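Local coordinates for protein indole-3-pyruvate decarboxylase (Azospirillum brasilense, PDB 2NXW) that catalyses the thiamine diphosphate-dependent decarboxylation of phenylpyruvate and indole-3-pyruvate, the latter to indole-3-acetaldehyde in auxin biosynthesis, at residues 302-306 with 404-408; 396-400 with 422-428; 469-475 with 534-540. All coordinates share one frame; numbering follows the deposited sequence.

Interaction 1: residues 302-306 with 404-408; sequences DTNFA and LFTAM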
# COMPACT_ATOMS: atom_id res chain seq x y z
N ASP A 302 5.75 -20.12 -6.38
CA ASP A 302 7.05 -20.31 -7.02
C ASP A 302 8.13 -20.75 -6.03
O ASP A 302 9.31 -20.83 -6.39
CB ASP A 302 7.50 -19.02 -7.70
CG ASP A 302 6.42 -18.42 -8.58
OD1 ASP A 302 5.85 -19.16 -9.42
OD2 ASP A 302 6.15 -17.21 -8.45
N THR A 303 7.74 -21.06 -4.79
CA THR A 303 8.73 -21.46 -3.80
C THR A 303 8.91 -22.96 -3.62
O THR A 303 7.94 -23.72 -3.52
CB THR A 303 8.41 -20.86 -2.40
OG1 THR A 303 8.35 -19.44 -2.49
CG2 THR A 303 9.51 -21.24 -1.40
N ASN A 304 10.17 -23.37 -3.58
CA ASN A 304 10.55 -24.75 -3.35
C ASN A 304 9.72 -25.73 -4.16
O ASN A 304 9.58 -25.59 -5.38
CB ASN A 304 10.45 -25.09 -1.86
CG ASN A 304 11.47 -26.12 -1.42
OD1 ASN A 304 11.19 -26.97 -0.58
ND2 ASN A 304 12.66 -26.05 -1.99
N PHE A 305 9.16 -26.72 -3.47
CA PHE A 305 8.45 -27.82 -4.12
C PHE A 305 7.04 -27.57 -4.66
O PHE A 305 6.44 -28.49 -5.21
CB PHE A 305 8.39 -29.02 -3.18
CG PHE A 305 9.73 -29.53 -2.74
CD1 PHE A 305 10.87 -29.32 -3.52
CD2 PHE A 305 9.85 -30.27 -1.57
CE1 PHE A 305 12.10 -29.83 -3.13
CE2 PHE A 305 11.08 -30.78 -1.16
CZ PHE A 305 12.21 -30.57 -1.95
N ALA A 306 6.51 -26.37 -4.49
CA ALA A 306 5.16 -26.07 -4.96
C ALA A 306 5.02 -26.08 -6.48
O ALA A 306 5.99 -25.89 -7.21
CB ALA A 306 4.70 -24.72 -4.43
N LEU A 404 15.41 -32.21 4.33
CA LEU A 404 14.14 -32.38 3.61
C LEU A 404 14.38 -33.08 2.27
O LEU A 404 13.64 -33.97 1.88
CB LEU A 404 13.49 -31.02 3.36
CG LEU A 404 12.24 -31.05 2.48
CD1 LEU A 404 11.22 -32.07 3.00
CD2 LEU A 404 11.64 -29.66 2.43
N PHE A 405 15.41 -32.65 1.55
CA PHE A 405 15.72 -33.26 0.27
C PHE A 405 16.10 -34.73 0.44
O PHE A 405 15.80 -35.56 -0.43
CB PHE A 405 16.85 -32.46 -0.41
CG PHE A 405 16.40 -31.13 -0.94
CD1 PHE A 405 16.14 -30.95 -2.29
CD2 PHE A 405 16.20 -30.05 -0.08
CE1 PHE A 405 15.68 -29.73 -2.78
CE2 PHE A 405 15.73 -28.82 -0.56
CZ PHE A 405 15.47 -28.66 -1.92
N THR A 406 16.71 -35.07 1.57
CA THR A 406 17.09 -36.44 1.87
C THR A 406 15.84 -37.25 2.24
O THR A 406 15.69 -38.41 1.85
CB THR A 406 18.06 -36.50 3.03
OG1 THR A 406 19.21 -35.69 2.74
CG2 THR A 406 18.53 -37.93 3.25
N ALA A 407 14.94 -36.62 3.00
CA ALA A 407 13.70 -37.29 3.42
C ALA A 407 12.84 -37.70 2.24
O ALA A 407 12.06 -38.65 2.35
CB ALA A 407 12.92 -36.39 4.37
N MET A 408 12.96 -36.99 1.12
CA MET A 408 12.18 -37.35 -0.06
C MET A 408 12.51 -38.78 -0.50
O MET A 408 11.70 -39.43 -1.17
CB MET A 408 12.47 -36.39 -1.22
CG MET A 408 12.00 -34.95 -1.01
SD MET A 408 10.20 -34.84 -0.84
CE MET A 408 9.67 -35.24 -2.49
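Phe305 drives the edge of its ring against the face of Phe405. The centroids are 5.0 Å apart and the planes meet at 69°, which defines a T-shaped (edge-to-face) pair. Phe305 CE1 comes within 3.6 Å of Phe405 CE1, while CZ of Phe305 lies over the Phe405 face, displaced toward its rim. From the same helix as Phe405, Leu404 slides past in the opposite direction and meets the ring obliquely, its CD2 3.8 Å from Phe305 CE2. Met408, bent at two successive side-chain torsions, sets SD 5.1 Å from the Phe305 centroid and 48° off the ring normal, an oblique Met-aromatic contact. These contacts join two domains, because 302-306 falls in the central domain of the thiamine diphosphate enzyme fold and 404-408 in the C-terminal cofactor-binding one. Phe305 is presented by a type II' beta turn from Thr303 to Ala306, closed by Ala306 N to Thr303 O at 3.2 Å. Further out, the backbone of Phe305 is hydrogen-bonded to that of Gly419, and its ring meets that of Phe257. Phe405 packs edge-to-face with Phe552 and touches helix 547-558; the nearest atoms of its side chain and the bound thiamine diphosphate are about 7 Å apart.

Interaction 2: residues 396-400 with 422-428; sequences IAADM and AGMGFGV. With TPP (thiamine diphosphate), chain E.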
# COMPACT_ATOMS: atom_id res chain seq x y z
N ILE A 396 7.68 -38.97 9.31
CA ILE A 396 8.86 -38.14 9.40
C ILE A 396 8.51 -36.66 9.43
O ILE A 396 7.67 -36.20 8.65
CB ILE A 396 9.79 -38.38 8.19
CG1 ILE A 396 10.28 -39.83 8.21
CG2 ILE A 396 10.98 -37.41 8.21
CD1 ILE A 396 11.08 -40.24 6.96
N ALA A 397 9.12 -35.94 10.36
CA ALA A 397 8.96 -34.49 10.44
C ALA A 397 10.32 -33.97 9.99
O ALA A 397 11.36 -34.37 10.52
CB ALA A 397 8.66 -34.05 11.86
N ALA A 398 10.34 -33.09 9.00
CA ALA A 398 11.60 -32.57 8.52
C ALA A 398 11.63 -31.05 8.56
O ALA A 398 10.61 -30.39 8.39
CB ALA A 398 11.83 -33.04 7.08
N ASP A 399 12.81 -30.51 8.81
CA ASP A 399 13.00 -29.07 8.80
C ASP A 399 13.36 -28.71 7.36
O ASP A 399 13.33 -29.58 6.47
CB ASP A 399 14.15 -28.67 9.74
CG ASP A 399 13.93 -27.30 10.36
OD1 ASP A 399 13.93 -26.30 9.61
OD2 ASP A 399 13.75 -27.22 11.60
N MET A 400 13.67 -27.44 7.11
CA MET A 400 14.08 -27.01 5.78
C MET A 400 15.60 -27.13 5.74
O MET A 400 16.29 -26.73 6.69
CB MET A 400 13.67 -25.55 5.54
CG MET A 400 14.20 -24.98 4.23
SD MET A 400 13.65 -25.91 2.80
CE MET A 400 14.41 -24.97 1.49
N ALA A 422 9.16 -23.12 3.25
CA ALA A 422 10.62 -23.21 3.38
C ALA A 422 11.22 -22.48 4.57
O ALA A 422 12.39 -22.07 4.52
CB ALA A 422 11.29 -22.74 2.09
N GLY A 423 10.46 -22.33 5.64
CA GLY A 423 10.98 -21.67 6.82
C GLY A 423 11.65 -22.66 7.76
O GLY A 423 11.13 -23.75 8.00
N MET A 424 12.81 -22.29 8.27
CA MET A 424 13.55 -23.15 9.20
C MET A 424 13.02 -23.10 10.62
O MET A 424 12.46 -22.09 11.06
CB MET A 424 15.02 -22.75 9.24
CG MET A 424 15.80 -23.06 7.99
SD MET A 424 17.36 -22.21 8.03
CE MET A 424 18.22 -23.05 9.41
N GLY A 425 13.26 -24.20 11.35
CA GLY A 425 12.87 -24.29 12.74
C GLY A 425 11.67 -25.17 12.97
O GLY A 425 11.39 -25.57 14.10
N PHE A 426 10.99 -25.51 11.90
CA PHE A 426 9.78 -26.34 11.97
C PHE A 426 10.00 -27.77 12.46
O PHE A 426 9.18 -28.32 13.19
CB PHE A 426 9.17 -26.39 10.56
CG PHE A 426 7.95 -27.25 10.43
CD1 PHE A 426 6.69 -26.70 10.64
CD2 PHE A 426 8.04 -28.58 10.03
CE1 PHE A 426 5.53 -27.47 10.45
CE2 PHE A 426 6.89 -29.35 9.83
CZ PHE A 426 5.64 -28.81 10.04
N GLY A 427 11.13 -28.36 12.06
CA GLY A 427 11.39 -29.76 12.31
C GLY A 427 11.20 -30.41 13.67
O GLY A 427 10.33 -31.27 13.84
N VAL A 428 12.04 -30.02 14.61
CA VAL A 428 11.96 -30.61 15.94
C VAL A 428 10.61 -30.31 16.60
O VAL A 428 9.97 -31.22 17.11
CB VAL A 428 13.18 -30.16 16.79
CG1 VAL A 428 12.96 -30.50 18.26
CG2 VAL A 428 14.44 -30.88 16.28
N1' TPP E . 15.78 -18.25 8.30
C2' TPP E . 14.65 -18.97 8.37
CM2 TPP E . 13.77 -18.84 9.60
N3' TPP E . 14.29 -19.78 7.37
C4' TPP E . 15.05 -19.92 6.25
N4' TPP E . 14.60 -20.71 5.23
C5' TPP E . 16.30 -19.22 6.15
C6' TPP E . 16.62 -18.36 7.21
C7' TPP E . 17.25 -19.36 4.94
N3 TPP E . 17.87 -20.75 4.78
C2 TPP E . 17.34 -21.59 3.90
S1 TPP E . 18.35 -23.02 4.00
C5 TPP E . 19.47 -22.42 5.21
C4 TPP E . 19.00 -21.13 5.48
CM4 TPP E . 19.72 -20.21 6.51
C6 TPP E . 20.62 -23.17 5.77
C7 TPP E . 20.10 -24.35 6.60
O7 TPP E . 21.23 -24.86 7.26
PA TPP E . 20.96 -26.28 7.91
O1A TPP E . 19.79 -26.28 8.89
O2A TPP E . 22.27 -26.62 8.62
O3A TPP E . 20.68 -27.39 6.81
PB TPP E . 21.67 -27.57 5.50
O1B TPP E . 23.14 -27.51 5.94
O2B TPP E . 21.28 -28.97 4.94
O3B TPP E . 21.36 -26.52 4.45
O HOH W 1 14.11 -27.99 14.25
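Asp399 and Gly427 bring their CA atoms to 3.9 Å, an approach closer than side chains would normally permit and possible here because Gly427 has none. The chain of 396-400 leaves its strand at Ala398, and 422-428 runs beside it as an irregular segment that turns at Gly425, where phi is positive, and leads into helix 427-437. The Asp399 carboxylate knits the two together. OD1 accepts two amides: Gly425 N at 2.8 Å on the syn lone pair, with an N-H...O angle of 155°, and Met400 N of its own segment on the anti one. OD2 is met from above the carboxylate plane, 66° out of it, by Gly427 N at 2.9 Å, and also accepts a hydrogen bond from a water, which in turn accepts one from Val428 N. Met400, with CG anti to the backbone N, lies along Ala422: its CG is 3.4 Å from Ala422 O and its CE 3.9 Å from Ala422 CB. The edge of the Phe426 ring faces Ala398 O, a buried carbonyl without a polar partner. Two backbone groups grip the aminopyrimidine of thiamine diphosphate: Ala422 O accepts from N4' at 2.7 Å, and Met424 N donates to N3' at 3.0 Å and 169°. The Met424 side chain packs between the two rings of the cofactor, SD lying 3.2 Å from thiazolium C4, consistent with the hydrophobic residue that supports the V conformation in this family. The amide donors gathered round Asp399 would probably favour its ionised form, and by gripping the amides of Gly425 and Gly427, Asp399 probably helps to position the Ala422 carbonyl and Met424 amide just before them, which hold the aminopyrimidine ring of the cofactor.

Interaction 3: residues 469-475 with 534-540; sequences PIVILFN and QLIEAMI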
# COMPACT_ATOMS: atom_id res chain seq x y z
N PRO A 469 10.79 -38.90 20.70
CA PRO A 469 11.14 -38.94 19.28
C PRO A 469 12.60 -39.27 18.98
O PRO A 469 13.48 -39.08 19.83
CB PRO A 469 10.75 -37.54 18.79
CG PRO A 469 10.99 -36.69 19.99
CD PRO A 469 10.43 -37.54 21.13
N ILE A 470 12.83 -39.79 17.77
CA ILE A 470 14.18 -40.09 17.29
C ILE A 470 14.49 -38.89 16.40
O ILE A 470 13.69 -38.52 15.54
CB ILE A 470 14.24 -41.37 16.44
CG1 ILE A 470 13.88 -42.58 17.31
CG2 ILE A 470 15.66 -41.55 15.86
CD1 ILE A 470 13.73 -43.89 16.52
N VAL A 471 15.66 -38.30 16.62
CA VAL A 471 16.06 -37.14 15.85
C VAL A 471 17.41 -37.37 15.19
O VAL A 471 18.39 -37.64 15.88
CB VAL A 471 16.17 -35.90 16.75
CG1 VAL A 471 16.52 -34.65 15.93
CG2 VAL A 471 14.85 -35.68 17.49
N ILE A 472 17.45 -37.27 13.86
CA ILE A 472 18.72 -37.41 13.14
C ILE A 472 19.13 -35.99 12.74
O ILE A 472 18.45 -35.36 11.93
CB ILE A 472 18.60 -38.30 11.89
CG1 ILE A 472 18.11 -39.70 12.28
CG2 ILE A 472 19.97 -38.40 11.22
CD1 ILE A 472 17.87 -40.63 11.10
N LEU A 473 20.21 -35.51 13.34
CA LEU A 473 20.72 -34.17 13.09
C LEU A 473 21.86 -34.24 12.09
O LEU A 473 22.88 -34.86 12.36
CB LEU A 473 21.18 -33.57 14.42
CG LEU A 473 21.44 -32.06 14.56
CD1 LEU A 473 21.75 -31.75 16.03
CD2 LEU A 473 22.61 -31.62 13.65
N PHE A 474 21.66 -33.60 10.94
CA PHE A 474 22.64 -33.57 9.85
C PHE A 474 23.63 -32.46 10.19
O PHE A 474 23.34 -31.28 9.96
CB PHE A 474 21.93 -33.25 8.52
CG PHE A 474 21.07 -34.37 7.96
CD1 PHE A 474 21.10 -34.65 6.60
CD2 PHE A 474 20.19 -35.09 8.78
CE1 PHE A 474 20.27 -35.62 6.05
CE2 PHE A 474 19.34 -36.06 8.23
CZ PHE A 474 19.39 -36.33 6.87
N ASN A 475 24.79 -32.82 10.72
CA ASN A 475 25.74 -31.79 11.11
C ASN A 475 26.90 -31.61 10.15
O ASN A 475 27.91 -32.32 10.22
CB ASN A 475 26.30 -32.06 12.52
CG ASN A 475 27.02 -30.85 13.10
OD1 ASN A 475 27.29 -29.88 12.38
ND2 ASN A 475 27.35 -30.90 14.37
N GLN A 534 15.97 -39.71 21.38
CA GLN A 534 17.25 -40.21 20.89
C GLN A 534 17.76 -39.29 19.81
O GLN A 534 17.13 -39.14 18.77
CB GLN A 534 17.06 -41.61 20.32
CG GLN A 534 16.46 -42.61 21.30
CD GLN A 534 17.41 -42.97 22.42
OE1 GLN A 534 18.55 -43.37 22.16
NE2 GLN A 534 16.95 -42.83 23.66
N LEU A 535 18.91 -38.68 20.07
CA LEU A 535 19.51 -37.75 19.13
C LEU A 535 20.76 -38.35 18.50
O LEU A 535 21.74 -38.65 19.19
CB LEU A 535 19.86 -36.44 19.85
CG LEU A 535 20.58 -35.37 19.02
CD1 LEU A 535 19.69 -34.94 17.87
CD2 LEU A 535 20.92 -34.18 19.91
N ILE A 536 20.71 -38.56 17.19
CA ILE A 536 21.85 -39.09 16.45
C ILE A 536 22.43 -37.90 15.68
O ILE A 536 21.80 -37.38 14.76
CB ILE A 536 21.42 -40.18 15.44
CG1 ILE A 536 20.77 -41.36 16.19
CG2 ILE A 536 22.67 -40.68 14.66
CD1 ILE A 536 20.12 -42.38 15.26
N GLU A 537 23.62 -37.47 16.09
CA GLU A 537 24.29 -36.35 15.45
C GLU A 537 25.23 -36.92 14.39
O GLU A 537 26.31 -37.42 14.71
CB GLU A 537 25.07 -35.55 16.49
CG GLU A 537 25.80 -34.36 15.90
CD GLU A 537 26.72 -33.67 16.88
OE1 GLU A 537 27.12 -34.30 17.89
OE2 GLU A 537 27.06 -32.50 16.63
N ALA A 538 24.80 -36.85 13.13
CA ALA A 538 25.56 -37.40 12.02
C ALA A 538 26.46 -36.35 11.41
O ALA A 538 25.97 -35.38 10.83
CB ALA A 538 24.62 -37.95 10.96
N MET A 539 27.77 -36.53 11.55
CA MET A 539 28.72 -35.58 10.97
C MET A 539 28.80 -35.84 9.47
O MET A 539 28.99 -36.96 9.02
CB MET A 539 30.09 -35.76 11.62
CG MET A 539 30.06 -35.73 13.16
SD MET A 539 29.16 -34.28 13.84
CE MET A 539 30.30 -32.96 13.40
N ILE A 540 28.65 -34.77 8.69
CA ILE A 540 28.67 -34.87 7.23
C ILE A 540 29.60 -33.79 6.68
O ILE A 540 29.56 -32.66 7.14
CB ILE A 540 27.25 -34.60 6.66
CG1 ILE A 540 26.27 -35.62 7.24
CG2 ILE A 540 27.26 -34.66 5.13
CD1 ILE A 540 24.80 -35.33 6.88
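Asn475 and Glu537 lie side by side near the end of two parallel strands, 470-475 and 534-539, whose axes run 4.8 Å apart at 16°. The strand register points both residues to one face of the sheet; with CG anti to the backbone N in each (chi1 -166° in Asn475) and Glu537 extended beyond it, they run alongside each other. Asn475 ND2 donates to Glu537 OE2 at 2.8 Å on the anti side of that oxygen, with amide and carboxylate planes only 17° apart. Arg512 forms a salt bridge to the same oxygen, while Asn475 OD1 accepts from Ala477 N. Met539 curls back through two bent torsions until its CE is 3.7 Å from Asn475 ND2. Here too, Leu535 crosses Val471 at an angle, its CD1 3.7 Å from Val471 CG1. Phe474 points to the opposite face; Ile540 CD1, past the strand, meets its ring obliquely, 3.8 Å from Phe474 CD1. Seven backbone hydrogen bonds stitch the strands from Pro469 to Ile540, the shortest Val471 N to Gln534 O at 2.7 Å. Such parallel pairing builds the central sheet of the C-terminal cofactor-binding domain; strand 470-475 leads into Asn476, which with Asp449 and Ser478 binds the magnesium ion.

In the fold
From the N terminus the chain first supplies 302-306 of the central domain, then 396-400 at the end of strand 395-398, and almost at once helix 402-407, around which segment 404-408 closes the long loop of interaction 1. Interaction 2, opened just before that closure, shuts at 422-428 after 21 intervening residues, so the two contacts cross. They also touch, with Leu404 CB 3.4 Å from Asp399 O. Interaction 3 follows in series, bridging 58 residues between strands 470-475 and 534-539. Interactions 2 and 3 reach the same parallel sheet beside the cofactor, whereas interaction 1 ties the central domain to that cofactor-binding domain.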